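Local coordinates for protein ferric enterobactin receptor PIRA (PDB 5FP2) that probably takes up ferric siderophores such as iron-loaded enterobactin across the outer membrane as a TonB-dependent beta-barrel receptor, at residues N540-P545 with W561-K566. Sequence-based numbering, arbitrary orientation.
Sequences NKIVAP and WSNAKK
Val543 and Ser562 form the hydrogen-bonded pair of a short antiparallel ladder, an edge of the small mixed sheet built from excursions between barrel strands of this TonB-dependent receptor. Ser562 N gives its hydrogen to Val543 O at 3.1 Å, and Val543 N returns one to Ser562 O. The ladder illustrates how two faces of a minimal sheet can present different groups, an aliphatic branch against an indole on one, small methyls on the other. On the face of Ile542 and Asn563, whose side chains lie side by side, the branch CG2 of Ile542, anti to its backbone N, is the bump: it meets Trp561 CE3 at 3.7 Å, the two side chains crossing at about a right angle. Gln477 of a loop touches both Ile542 and Trp561. Ala544 CB lies over one face of the indole, near CZ3, and Leu502 of strand 502-503 also touches Trp561. On the opposite face, which carries Val543 and Ser562, Val543 CG2, set between its own N and carbonyl carbon, reaches Ala564 CB at 4.2 Å, and that methyl also lies against Lys541 CB. Lys541 leads away, its NZ hydrogen-bonded to Met89 O of the plug region. Farther along, Ala564 N donates a hydrogen bond to Lys541 O. Asn540 and Asn563 close this end with amide planes 80° apart; Asn563 ND2, also bonded to Asp509 O, donates to Asn540 O at 3.3 Å from above the carbonyl plane.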
# COMPACT_ATOMS: atom_id res chain seq x y z
N ASN A 540 6.03 13.36 18.69
CA ASN A 540 6.38 14.60 18.03
C ASN A 540 6.02 14.53 16.55
O ASN A 540 6.90 14.56 15.67
CB ASN A 540 7.86 14.91 18.20
CG ASN A 540 8.31 14.84 19.65
OD1 ASN A 540 8.39 15.87 20.33
ND2 ASN A 540 8.72 13.65 20.09
N LYS A 541 4.74 14.34 16.28
CA LYS A 541 4.25 14.47 14.92
C LYS A 541 4.82 15.75 14.33
O LYS A 541 4.88 16.79 14.99
CB LYS A 541 2.72 14.49 14.90
CG LYS A 541 2.14 15.02 13.60
CD LYS A 541 0.81 14.40 13.26
CE LYS A 541 0.98 12.92 12.92
NZ LYS A 541 -0.31 12.33 12.47
N ILE A 542 5.30 15.67 13.09
CA ILE A 542 5.85 16.84 12.43
C ILE A 542 4.73 17.52 11.66
O ILE A 542 3.89 16.85 11.06
CB ILE A 542 7.08 16.49 11.55
CG1 ILE A 542 8.24 16.17 12.49
CG2 ILE A 542 7.50 17.65 10.66
CD1 ILE A 542 9.43 15.55 11.80
N VAL A 543 4.61 18.82 11.86
CA VAL A 543 3.42 19.54 11.45
C VAL A 543 3.74 21.01 11.23
O VAL A 543 4.67 21.56 11.82
CB VAL A 543 2.34 19.49 12.52
CG1 VAL A 543 1.90 18.06 12.76
CG2 VAL A 543 2.85 20.12 13.81
N ALA A 544 2.92 21.63 10.39
CA ALA A 544 3.13 23.01 9.98
C ALA A 544 2.08 23.86 10.69
O ALA A 544 0.90 23.50 10.66
CB ALA A 544 2.97 23.13 8.48
N PRO A 545 2.50 24.96 11.33
CA PRO A 545 1.63 25.72 12.23
C PRO A 545 0.71 26.68 11.48
O PRO A 545 -0.51 26.51 11.51
CB PRO A 545 2.63 26.50 13.09
CG PRO A 545 3.76 26.77 12.14
CD PRO A 545 3.85 25.57 11.25
N TRP A 561 8.60 24.06 10.45
CA TRP A 561 8.21 22.71 10.82
C TRP A 561 8.48 22.48 12.30
O TRP A 561 9.55 22.83 12.81
CB TRP A 561 8.97 21.67 10.00
CG TRP A 561 8.61 21.67 8.55
CD1 TRP A 561 9.35 22.21 7.53
CD2 TRP A 561 7.48 21.05 7.94
NE1 TRP A 561 8.72 21.99 6.33
CE2 TRP A 561 7.56 21.30 6.56
CE3 TRP A 561 6.39 20.32 8.43
CZ2 TRP A 561 6.60 20.84 5.66
CZ3 TRP A 561 5.42 19.89 7.54
CH2 TRP A 561 5.55 20.13 6.16
N SER A 562 7.54 21.82 12.97
CA SER A 562 7.55 21.78 14.41
C SER A 562 7.16 20.41 14.93
O SER A 562 6.71 19.55 14.18
CB SER A 562 6.62 22.85 14.95
OG SER A 562 7.20 24.12 14.76
N ASN A 563 7.38 20.21 16.23
CA ASN A 563 6.99 18.98 16.89
C ASN A 563 5.67 19.17 17.64
O ASN A 563 5.52 20.11 18.43
CB ASN A 563 8.09 18.52 17.84
CG ASN A 563 9.29 17.95 17.10
OD1 ASN A 563 10.40 18.45 17.24
ND2 ASN A 563 9.06 16.91 16.32
N ALA A 564 4.71 18.30 17.36
CA ALA A 564 3.41 18.37 18.00
C ALA A 564 3.49 17.72 19.36
O ALA A 564 4.26 16.79 19.55
CB ALA A 564 2.37 17.67 17.15
N LYS A 565 2.69 18.22 20.29
CA LYS A 565 2.58 17.65 21.64
C LYS A 565 1.77 16.35 21.64
O LYS A 565 1.15 15.99 20.63
CB LYS A 565 1.94 18.65 22.61
CG LYS A 565 2.38 20.09 22.40
CD LYS A 565 3.84 20.22 21.98
CE LYS A 565 4.32 21.67 22.07
NZ LYS A 565 5.74 21.79 22.51
N LYS A 566 1.81 15.64 22.76
CA LYS A 566 1.33 14.26 22.79
C LYS A 566 -0.09 14.13 22.25
O LYS A 566 -0.85 15.09 22.22
CB LYS A 566 1.36 13.71 24.22
CG LYS A 566 2.76 13.60 24.81
CD LYS A 566 2.76 12.69 26.03
CE LYS A 566 4.12 12.67 26.72
NZ LYS A 566 4.10 13.33 28.07